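Local atomic coordinates of ABC transporter periplasmic peptide-binding protein (PDB entry 4QFK), a protein that probably binds dipeptides in the periplasm and delivers them to the membrane components of an ABC-type importer. Residues T341-E346 and L482-Y487; N464-L469 and Q491-E496; K256-E261 and A277-I282; P268-L273 and Y328-R333. One frame throughout, in Å; residues are numbered along the deposited sequence.

Contact 1 of 4, residues T341-E346 and L482-Y487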
# COMPACT_ATOMS: atom_id res chain seq x y z
N THR A 341 -12.69 -5.51 3.60
CA THR A 341 -11.74 -6.52 3.14
C THR A 341 -10.60 -6.75 4.14
O THR A 341 -9.77 -7.63 3.93
CB THR A 341 -11.08 -6.15 1.81
OG1 THR A 341 -10.60 -4.80 1.90
CG2 THR A 341 -12.06 -6.27 0.65
N SER A 342 -10.52 -5.95 5.19
CA SER A 342 -9.58 -6.29 6.26
C SER A 342 -10.15 -7.45 7.10
O SER A 342 -11.31 -7.41 7.52
CB SER A 342 -9.24 -5.08 7.14
OG SER A 342 -8.41 -5.44 8.23
N TRP A 343 -9.36 -8.51 7.32
CA TRP A 343 -9.89 -9.65 8.06
C TRP A 343 -10.33 -9.27 9.48
O TRP A 343 -11.13 -9.98 10.09
CB TRP A 343 -8.93 -10.84 8.07
CG TRP A 343 -7.61 -10.68 8.82
CD1 TRP A 343 -6.37 -10.57 8.28
CD2 TRP A 343 -7.43 -10.65 10.24
NE1 TRP A 343 -5.42 -10.47 9.26
CE2 TRP A 343 -6.04 -10.50 10.48
CE3 TRP A 343 -8.29 -10.72 11.34
CZ2 TRP A 343 -5.50 -10.43 11.77
CZ3 TRP A 343 -7.75 -10.65 12.63
CH2 TRP A 343 -6.38 -10.50 12.83
N ALA A 344 -9.84 -8.14 9.99
CA ALA A 344 -10.22 -7.70 11.34
C ALA A 344 -11.46 -6.81 11.36
O ALA A 344 -11.92 -6.41 12.42
CB ALA A 344 -9.05 -6.99 12.03
N PHE A 345 -12.00 -6.51 10.19
CA PHE A 345 -13.13 -5.58 10.09
C PHE A 345 -14.34 -5.96 10.96
O PHE A 345 -14.73 -7.13 11.02
CB PHE A 345 -13.57 -5.41 8.63
CG PHE A 345 -14.89 -4.70 8.47
CD1 PHE A 345 -14.98 -3.33 8.61
CD2 PHE A 345 -16.05 -5.41 8.17
CE1 PHE A 345 -16.21 -2.67 8.46
CE2 PHE A 345 -17.26 -4.77 8.03
CZ PHE A 345 -17.34 -3.39 8.17
N GLU A 346 -14.91 -4.95 11.61
CA GLU A 346 -16.17 -5.08 12.33
C GLU A 346 -16.98 -3.80 12.11
O GLU A 346 -16.48 -2.71 12.34
CB GLU A 346 -15.91 -5.27 13.83
CG GLU A 346 -17.16 -5.52 14.68
CD GLU A 346 -17.84 -6.84 14.36
OE1 GLU A 346 -17.19 -7.70 13.74
OE2 GLU A 346 -19.03 -7.01 14.72
N LEU A 482 -8.03 -14.36 18.42
CA LEU A 482 -8.06 -13.57 19.65
C LEU A 482 -7.63 -12.13 19.41
O LEU A 482 -7.94 -11.24 20.20
CB LEU A 482 -7.14 -14.19 20.70
CG LEU A 482 -6.81 -15.68 20.51
CD1 LEU A 482 -5.62 -16.09 21.37
CD2 LEU A 482 -8.02 -16.58 20.78
N ARG A 483 -6.89 -11.92 18.33
CA ARG A 483 -6.50 -10.58 17.92
C ARG A 483 -7.73 -9.77 17.55
O ARG A 483 -7.80 -8.57 17.84
CB ARG A 483 -5.58 -10.64 16.71
CG ARG A 483 -4.15 -10.97 17.02
CD ARG A 483 -3.45 -11.40 15.76
NE ARG A 483 -2.01 -11.19 15.80
CZ ARG A 483 -1.39 -10.19 15.18
NH1 ARG A 483 -2.09 -9.30 14.47
NH2 ARG A 483 -0.06 -10.08 15.25
N LYS A 484 -8.70 -10.42 16.90
CA LYS A 484 -9.89 -9.74 16.41
C LYS A 484 -10.59 -9.04 17.55
O LYS A 484 -11.01 -7.90 17.42
CB LYS A 484 -10.87 -10.71 15.76
CG LYS A 484 -10.43 -11.25 14.41
CD LYS A 484 -11.46 -12.24 13.87
CE LYS A 484 -10.84 -13.27 12.93
NZ LYS A 484 -11.78 -14.38 12.64
N GLN A 485 -10.68 -9.73 18.68
CA GLN A 485 -11.32 -9.18 19.85
C GLN A 485 -10.71 -7.84 20.24
O GLN A 485 -11.43 -6.93 20.66
CB GLN A 485 -11.21 -10.16 21.03
CG GLN A 485 -11.92 -9.68 22.28
CD GLN A 485 -11.46 -10.41 23.53
OE1 GLN A 485 -11.24 -11.63 23.51
NE2 GLN A 485 -11.31 -9.67 24.63
N TYR A 486 -9.39 -7.72 20.10
CA TYR A 486 -8.71 -6.46 20.40
C TYR A 486 -8.93 -5.39 19.31
O TYR A 486 -9.18 -4.23 19.61
CB TYR A 486 -7.20 -6.69 20.61
CG TYR A 486 -6.85 -7.48 21.85
CD1 TYR A 486 -7.13 -6.97 23.11
CD2 TYR A 486 -6.19 -8.70 21.77
CE1 TYR A 486 -6.80 -7.68 24.27
CE2 TYR A 486 -5.85 -9.42 22.92
CZ TYR A 486 -6.17 -8.89 24.17
OH TYR A 486 -5.85 -9.56 25.32
N TYR A 487 -8.85 -5.80 18.04
CA TYR A 487 -9.07 -4.87 16.93
C TYR A 487 -10.52 -4.37 16.88
O TYR A 487 -10.76 -3.19 16.67
CB TYR A 487 -8.63 -5.51 15.62
CG TYR A 487 -7.14 -5.69 15.57
CD1 TYR A 487 -6.30 -4.69 16.02
CD2 TYR A 487 -6.57 -6.87 15.12
CE1 TYR A 487 -4.91 -4.84 16.01
CE2 TYR A 487 -5.17 -7.03 15.09
CZ TYR A 487 -4.35 -6.01 15.54
OH TYR A 487 -2.98 -6.13 15.54
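Apolar contact between W343 and the side chains of K484 and R483 carries most of this meeting of a loop with a helix. The benzo end of the indole points at the helix, and both chains reach it at the rim, near the ring plane: W343 CZ3 lies 3.3 Å from K484 CG, and W343 CH2 lies 4.0 Å from R483 CB. With CG lodged between the backbone N and the carbonyl carbon (chi1 67°), the benzo end reaches the helix although CB does not head there. K484 CG and CE pass that rim, the two side chains crossing at a slant.

A second apolar patch is formed by A344, whose CB sits 3.9 Å from Y487 CB. The same methyl group covers one face of the indole near its rim.

Within the loop, F345 N bonds to S342 O at 2.9 Å, closing a type I beta turn that docks its two central residues, W343 and A344, on the side of helix 480-497.

Around this site, R483 NE bonds to T477 O, the Y487 ring lies nearly parallel to F444, and helix 465-475 packs against R483 and Y487 through L475 and A474.

Contact 2 of 4, residues N464-L469 and Q491-E496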
# COMPACT_ATOMS: atom_id res chain seq x y z
N ASN A 464 -3.55 7.76 23.23
CA ASN A 464 -4.50 7.15 24.13
C ASN A 464 -3.95 5.80 24.55
O ASN A 464 -3.96 4.84 23.75
CB ASN A 464 -5.88 7.05 23.47
CG ASN A 464 -6.95 6.54 24.41
OD1 ASN A 464 -6.97 5.36 24.77
ND2 ASN A 464 -7.88 7.42 24.80
N PRO A 465 -3.44 5.73 25.80
CA PRO A 465 -2.73 4.55 26.33
C PRO A 465 -3.61 3.31 26.41
O PRO A 465 -3.09 2.20 26.30
CB PRO A 465 -2.30 5.01 27.73
CG PRO A 465 -2.24 6.51 27.63
CD PRO A 465 -3.41 6.85 26.75
N GLU A 466 -4.92 3.48 26.58
CA GLU A 466 -5.83 2.35 26.53
C GLU A 466 -5.94 1.79 25.12
O GLU A 466 -5.94 0.57 24.92
CB GLU A 466 -7.21 2.74 27.01
CG GLU A 466 -8.16 1.56 26.99
CD GLU A 466 -9.53 1.95 27.48
OE1 GLU A 466 -9.66 3.10 27.96
OE2 GLU A 466 -10.47 1.11 27.37
N PHE A 467 -6.07 2.69 24.16
CA PHE A 467 -6.06 2.32 22.75
C PHE A 467 -4.77 1.59 22.42
O PHE A 467 -4.80 0.52 21.83
CB PHE A 467 -6.19 3.58 21.90
CG PHE A 467 -6.17 3.33 20.41
CD1 PHE A 467 -7.32 2.98 19.74
CD2 PHE A 467 -5.00 3.51 19.69
CE1 PHE A 467 -7.31 2.78 18.36
CE2 PHE A 467 -4.98 3.31 18.31
CZ PHE A 467 -6.14 2.95 17.65
N ASP A 468 -3.64 2.18 22.79
CA ASP A 468 -2.33 1.60 22.50
C ASP A 468 -2.17 0.21 23.11
O ASP A 468 -1.59 -0.70 22.50
CB ASP A 468 -1.20 2.53 22.98
CG ASP A 468 -0.94 3.68 22.01
OD1 ASP A 468 -1.77 3.91 21.11
OD2 ASP A 468 0.10 4.36 22.14
N LEU A 469 -2.68 0.03 24.33
CA LEU A 469 -2.55 -1.25 25.01
C LEU A 469 -3.28 -2.34 24.22
O LEU A 469 -2.80 -3.48 24.12
CB LEU A 469 -3.09 -1.16 26.45
CG LEU A 469 -3.05 -2.42 27.34
CD1 LEU A 469 -1.61 -2.87 27.67
CD2 LEU A 469 -3.86 -2.19 28.62
N GLN A 491 -11.49 -0.53 17.02
CA GLN A 491 -12.36 0.11 16.04
C GLN A 491 -13.49 0.83 16.77
O GLN A 491 -13.87 1.95 16.41
CB GLN A 491 -12.94 -0.93 15.08
CG GLN A 491 -11.96 -1.36 14.01
CD GLN A 491 -12.37 -2.67 13.37
OE1 GLN A 491 -11.93 -3.75 13.79
NE2 GLN A 491 -13.23 -2.59 12.35
N SER A 492 -14.00 0.18 17.81
CA SER A 492 -15.06 0.74 18.60
C SER A 492 -14.56 2.01 19.29
O SER A 492 -15.29 2.98 19.43
CB SER A 492 -15.52 -0.29 19.64
OG SER A 492 -16.84 -0.02 20.06
N MET A 493 -13.30 1.99 19.71
CA MET A 493 -12.71 3.13 20.41
C MET A 493 -12.52 4.33 19.47
O MET A 493 -12.64 5.48 19.91
CB MET A 493 -11.40 2.73 21.09
CG MET A 493 -10.77 3.81 21.97
SD MET A 493 -9.68 3.09 23.24
CE MET A 493 -10.56 1.55 23.40
N ILE A 494 -12.25 4.06 18.19
CA ILE A 494 -12.12 5.15 17.19
C ILE A 494 -13.42 5.94 17.03
O ILE A 494 -13.40 7.17 17.00
CB ILE A 494 -11.76 4.65 15.77
CG1 ILE A 494 -10.54 3.73 15.77
CG2 ILE A 494 -11.52 5.85 14.86
CD1 ILE A 494 -9.31 4.41 16.16
N ILE A 495 -14.53 5.23 16.90
CA ILE A 495 -15.82 5.85 16.66
C ILE A 495 -16.26 6.60 17.89
O ILE A 495 -16.96 7.62 17.82
CB ILE A 495 -16.87 4.80 16.26
CG1 ILE A 495 -16.40 4.09 14.99
CG2 ILE A 495 -18.22 5.44 16.03
CD1 ILE A 495 -15.75 5.03 13.99
N GLU A 496 -15.83 6.11 19.04
CA GLU A 496 -16.26 6.66 20.31
C GLU A 496 -15.54 7.97 20.63
O GLU A 496 -16.16 8.93 21.10
CB GLU A 496 -16.05 5.62 21.42
CG GLU A 496 -16.15 6.18 22.82
CD GLU A 496 -15.85 5.13 23.88
OE1 GLU A 496 -14.65 4.95 24.21
OE2 GLU A 496 -16.81 4.50 24.37
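M493 and F467 face each other where two nearly antiparallel helix segments pass, their axes 10.7 Å apart and their N-to-C directions at 158°. The sulfur meets the aromatic residue at the ring's edge: M493 SD is 5.5 Å from the ring centroid of F467 and 88° off the ring normal, a Met-aromatic contact. It rests closer still on the base of that residue, with M493 SD 3.8 Å from F467 CB. Both side chains leave their helices with CG opposite the backbone N (chi1 179° for F467), which carries the ring and the thioether into the space between the helices.

Farther out along the ring, I494 takes over. Its CB does not head for the other helix, yet the CD1 methyl does, approaching F467 CE1 obliquely to 3.4 Å. F467 is thus met by sulfur at its base and by a branched aliphatic chain near its far end.

The methionine bends at chi3, and its terminal methyl comes near the carboxylate of E466, M493 CE lying 4.0 Å from E466 OE2. N464 OD1 also lies near the sulfur, but its firm role is as N-cap: it accepts from F467 N at 2.9 Å, on a lone pair in the carbonyl plane, and so fixes the helix start that carries F467.

The pair joins the arms of a helical hairpin, the consecutive helices 465-475 and 480-497. W462 meets the F467 ring edge-to-face, L448 of helix 445-448 touches both F467 and I494, and L500 of strand 500-513 packs against I494.

Contact 3 of 4, residues K256-E261 and A277-I282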
# COMPACT_ATOMS: atom_id res chain seq x y z
N LYS A 256 -9.53 -0.50 -25.78
CA LYS A 256 -8.71 -1.60 -26.27
C LYS A 256 -9.21 -2.93 -25.72
O LYS A 256 -8.97 -4.00 -26.30
CB LYS A 256 -7.23 -1.38 -25.97
CG LYS A 256 -6.61 -0.30 -26.82
CD LYS A 256 -5.10 -0.40 -26.81
CE LYS A 256 -4.46 0.83 -27.40
NZ LYS A 256 -2.98 0.85 -27.19
N ILE A 257 -9.91 -2.87 -24.58
CA ILE A 257 -10.60 -4.03 -24.04
C ILE A 257 -11.70 -4.44 -25.02
O ILE A 257 -11.75 -5.59 -25.46
CB ILE A 257 -11.19 -3.74 -22.64
CG1 ILE A 257 -10.06 -3.66 -21.62
CG2 ILE A 257 -12.14 -4.84 -22.19
CD1 ILE A 257 -9.37 -4.98 -21.39
N LEU A 258 -12.56 -3.49 -25.40
CA LEU A 258 -13.66 -3.76 -26.33
C LEU A 258 -13.21 -4.40 -27.65
O LEU A 258 -13.92 -5.24 -28.22
CB LEU A 258 -14.40 -2.47 -26.65
CG LEU A 258 -15.04 -1.80 -25.45
CD1 LEU A 258 -15.37 -0.35 -25.77
CD2 LEU A 258 -16.27 -2.59 -25.05
N THR A 259 -12.04 -3.99 -28.13
CA THR A 259 -11.55 -4.44 -29.43
C THR A 259 -10.76 -5.74 -29.28
O THR A 259 -10.27 -6.29 -30.25
CB THR A 259 -10.62 -3.38 -30.06
OG1 THR A 259 -9.57 -3.07 -29.14
CG2 THR A 259 -11.39 -2.11 -30.40
N LYS A 260 -10.65 -6.22 -28.05
CA LYS A 260 -9.87 -7.42 -27.77
C LYS A 260 -8.40 -7.21 -28.13
O LYS A 260 -7.64 -8.15 -28.31
CB LYS A 260 -10.47 -8.64 -28.48
CG LYS A 260 -11.94 -8.92 -28.11
CD LYS A 260 -12.90 -7.89 -28.75
CE LYS A 260 -13.75 -8.49 -29.91
NZ LYS A 260 -14.58 -7.49 -30.67
N GLU A 261 -8.03 -5.94 -28.24
CA GLU A 261 -6.65 -5.53 -28.44
C GLU A 261 -5.85 -5.75 -27.16
O GLU A 261 -4.71 -6.21 -27.19
CB GLU A 261 -6.63 -4.05 -28.80
CG GLU A 261 -6.11 -3.74 -30.18
CD GLU A 261 -5.14 -2.57 -30.15
OE1 GLU A 261 -3.92 -2.82 -30.03
OE2 GLU A 261 -5.61 -1.41 -30.24
N ALA A 277 -20.64 -3.60 -19.23
CA ALA A 277 -21.72 -4.41 -18.68
C ALA A 277 -22.43 -5.31 -19.69
O ALA A 277 -22.80 -6.43 -19.36
CB ALA A 277 -22.74 -3.53 -17.96
N GLN A 278 -22.62 -4.82 -20.91
CA GLN A 278 -23.43 -5.54 -21.90
C GLN A 278 -22.59 -6.41 -22.82
O GLN A 278 -23.00 -6.73 -23.93
CB GLN A 278 -24.29 -4.55 -22.72
CG GLN A 278 -24.51 -3.19 -22.04
CD GLN A 278 -25.93 -2.99 -21.49
OE1 GLN A 278 -26.92 -3.46 -22.07
NE2 GLN A 278 -26.04 -2.27 -20.35
N ARG A 279 -21.41 -6.80 -22.36
CA ARG A 279 -20.55 -7.69 -23.13
C ARG A 279 -20.33 -9.02 -22.40
O ARG A 279 -19.90 -9.04 -21.25
CB ARG A 279 -19.20 -7.03 -23.44
CG ARG A 279 -19.26 -5.83 -24.38
CD ARG A 279 -19.24 -6.27 -25.86
NE ARG A 279 -18.01 -6.97 -26.24
CZ ARG A 279 -16.99 -6.41 -26.90
NH1 ARG A 279 -17.05 -5.14 -27.26
NH2 ARG A 279 -15.91 -7.12 -27.20
N ASP A 280 -20.65 -10.11 -23.09
CA ASP A 280 -20.48 -11.49 -22.62
C ASP A 280 -19.04 -11.81 -22.31
O ASP A 280 -18.72 -12.50 -21.35
CB ASP A 280 -20.87 -12.45 -23.75
CG ASP A 280 -22.22 -13.08 -23.54
OD1 ASP A 280 -23.08 -12.45 -22.91
OD2 ASP A 280 -22.41 -14.23 -24.02
N ASP A 281 -18.18 -11.33 -23.20
CA ASP A 281 -16.82 -11.82 -23.31
C ASP A 281 -15.83 -10.92 -22.59
O ASP A 281 -14.65 -10.91 -22.90
CB ASP A 281 -16.44 -11.94 -24.79
CG ASP A 281 -16.35 -10.58 -25.48
OD1 ASP A 281 -17.22 -9.71 -25.25
OD2 ASP A 281 -15.39 -10.37 -26.25
N ILE A 282 -16.34 -10.16 -21.63
CA ILE A 282 -15.50 -9.26 -20.85
C ILE A 282 -15.90 -9.32 -19.38
O ILE A 282 -17.05 -9.09 -19.03
CB ILE A 282 -15.62 -7.82 -21.37
CG1 ILE A 282 -14.88 -7.66 -22.71
CG2 ILE A 282 -15.06 -6.85 -20.36
CD1 ILE A 282 -15.25 -6.40 -23.48
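I257 opens the contact with its CG2 methyl, 3.7 Å from I282 CD1; the two branched chains cross obliquely and bury a small apolar patch that L276 also borders.

L258 contributes in two ways. Its CD2 methyl lies 3.5 Å from R279 NH1, and its carbonyl oxygen lies at the guanidinium edge. R279 NH2 donates to L258 O at 2.9 Å and NH1 at 3.3 Å, so one acceptor takes both terminal nitrogens, although the modelled place of that oxygen is not fully certain. R279 reaches it by folding at chi2 and chi3, and I282 CD1 packs over one guanidinium face.

At K260 the chain leaves the helix with positive phi, and its side chain crosses R279 at about a right angle. The two cations are neighbours, K260 NZ being 3.7 Å from R279 NH2, and the carboxylate of D281 probably offsets these positive charges. R279 NE forms a salt bridge with D281 OD1 at 3.0 Å, on the syn lone pair and almost in the guanidinium plane, which fixes the rotation of the group, its edge turned to L258 O. A leucine in place of R279 would probably deprive L258 O, if rightly placed, of these two donors and leave the D281 carboxylate without its ionic mate.

The K260 turn is a Schellman motif closing helix 250-258, and R279 bonds to the L258 carbonyl at that C-terminal end from the type I turn R279-I282, just ahead of strand 282-297.

Contact 4 of 4, residues P268-L273 and Y328-R333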
# COMPACT_ATOMS: atom_id res chain seq x y z
N PRO A 268 -9.34 0.60 -14.18
CA PRO A 268 -10.13 1.67 -14.77
C PRO A 268 -11.02 2.21 -13.66
O PRO A 268 -10.94 1.70 -12.54
CB PRO A 268 -10.98 0.92 -15.79
CG PRO A 268 -11.09 -0.53 -15.22
CD PRO A 268 -10.17 -0.60 -14.01
N SER A 269 -11.87 3.19 -13.97
CA SER A 269 -12.76 3.79 -12.99
C SER A 269 -14.20 3.31 -13.16
O SER A 269 -14.56 2.75 -14.20
CB SER A 269 -12.70 5.31 -13.10
OG SER A 269 -13.27 5.71 -14.33
N SER A 270 -15.02 3.53 -12.14
CA SER A 270 -16.40 3.03 -12.11
C SER A 270 -17.22 3.38 -13.37
O SER A 270 -18.07 2.59 -13.80
CB SER A 270 -17.12 3.54 -10.86
OG SER A 270 -18.41 2.95 -10.74
N ALA A 271 -16.97 4.56 -13.94
CA ALA A 271 -17.72 5.03 -15.11
C ALA A 271 -17.32 4.32 -16.40
O ALA A 271 -18.16 3.74 -17.10
CB ALA A 271 -17.56 6.54 -15.25
N GLN A 272 -16.03 4.38 -16.72
CA GLN A 272 -15.45 3.63 -17.84
C GLN A 272 -15.86 2.15 -17.92
O GLN A 272 -15.57 1.49 -18.92
CB GLN A 272 -13.93 3.72 -17.78
CG GLN A 272 -13.41 5.14 -17.63
CD GLN A 272 -11.94 5.19 -17.31
OE1 GLN A 272 -11.30 6.25 -17.42
NE2 GLN A 272 -11.38 4.05 -16.91
N LEU A 273 -16.50 1.63 -16.88
CA LEU A 273 -16.78 0.20 -16.82
C LEU A 273 -18.18 -0.17 -17.27
O LEU A 273 -18.38 -1.22 -17.88
CB LEU A 273 -16.55 -0.32 -15.40
CG LEU A 273 -15.07 -0.29 -15.05
CD1 LEU A 273 -14.87 -0.93 -13.70
CD2 LEU A 273 -14.29 -1.03 -16.12
N TYR A 328 -17.16 9.86 -6.99
CA TYR A 328 -17.87 9.61 -8.26
C TYR A 328 -18.10 8.13 -8.53
O TYR A 328 -18.03 7.69 -9.68
CB TYR A 328 -17.16 10.29 -9.44
CG TYR A 328 -17.23 11.81 -9.36
CD1 TYR A 328 -18.37 12.50 -9.76
CD2 TYR A 328 -16.17 12.55 -8.84
CE1 TYR A 328 -18.44 13.88 -9.67
CE2 TYR A 328 -16.24 13.91 -8.73
CZ TYR A 328 -17.37 14.58 -9.14
OH TYR A 328 -17.40 15.96 -9.03
N GLY A 329 -18.36 7.37 -7.48
CA GLY A 329 -18.64 5.95 -7.60
C GLY A 329 -17.43 5.05 -7.46
O GLY A 329 -17.53 3.84 -7.66
N ASN A 330 -16.27 5.61 -7.12
CA ASN A 330 -15.08 4.79 -6.95
C ASN A 330 -14.70 4.52 -5.49
O ASN A 330 -13.62 4.00 -5.20
CB ASN A 330 -13.90 5.36 -7.74
CG ASN A 330 -14.14 5.28 -9.23
OD1 ASN A 330 -15.20 5.67 -9.69
ND2 ASN A 330 -13.19 4.71 -9.97
N GLY A 331 -15.61 4.87 -4.58
CA GLY A 331 -15.37 4.74 -3.16
C GLY A 331 -16.48 3.94 -2.50
O GLY A 331 -17.58 3.83 -3.03
N LEU A 332 -16.16 3.39 -1.33
CA LEU A 332 -17.09 2.61 -0.53
C LEU A 332 -17.21 3.26 0.84
O LEU A 332 -16.23 3.39 1.58
CB LEU A 332 -16.55 1.19 -0.39
CG LEU A 332 -17.45 0.01 -0.02
CD1 LEU A 332 -16.86 -0.70 1.17
CD2 LEU A 332 -18.87 0.43 0.23
N ARG A 333 -18.41 3.71 1.18
CA ARG A 333 -18.59 4.43 2.43
C ARG A 333 -18.07 3.65 3.63
O ARG A 333 -18.30 2.45 3.74
CB ARG A 333 -20.06 4.78 2.62
CG ARG A 333 -20.26 5.64 3.82
CD ARG A 333 -21.66 6.17 3.92
NE ARG A 333 -21.78 6.89 5.18
CZ ARG A 333 -22.76 7.73 5.48
NH1 ARG A 333 -23.74 7.98 4.61
NH2 ARG A 333 -22.74 8.33 6.67
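N330 meets S269 and S270 through its carboxamide, and the polar part of the contact is slight. S270 N donates to N330 OD1 at 3.3 Å, a weak bond with an N-H...O angle of 147°. The amide nitrogen of the same side chain also lies close to the serine backbone, N330 ND2 being 3.2 Å from S269 CA; its approach to S270 N, 3.1 Å from N330 ND2, is close but unbonded, since both are donors. The N330 torsion puts CG opposite the carbonyl carbon (chi1 -66°), which turns the group toward the S269-S270 link.

Both segments lie in a periplasmic-binding-protein fold of the family 5 kind, beside strand 500-513 of its mixed sheet: 268-273 enters the short helix 270-274, while 328-333 is the loop that follows helix 319-327. Strand 500-513 bridges them, with N330 joined by backbone hydrogen bonding to M507, and F509 touching S270 and N330.

Van der Waals contact supplies the remainder. S270 CB sits 3.1 Å from N330 OD1 and 3.2 Å from G329 O, so both oxygens press on the serine methylene. With an alanine here instead of N330, S270 N would probably lose this acceptor and a gap would open beside S269. G329 adopts positive phi (93°), and a CB there would crowd the carbonyl oxygen of Y328 and come close to S270 OG.

Overall arrangement
The four contacts show how chemistry follows place. Contacts 1 and 2 are partly buried and share helix 480-497; they touch each other through A344 and Q491, and both rely on aromatic residues packed against aliphatic or sulfur atoms. Contacts 3 and 4 lie about 18 Å apart, centre to centre, and interleave along the chain. Contact 4 is a surface contact of backbone and amide groups, whereas contact 3 is partly buried and combines an apolar patch with a guanidinium bonded to the last turn of a helix. Contacts 2 and 3, about 47 Å apart between centres, lie on opposite sides of the chain's centre.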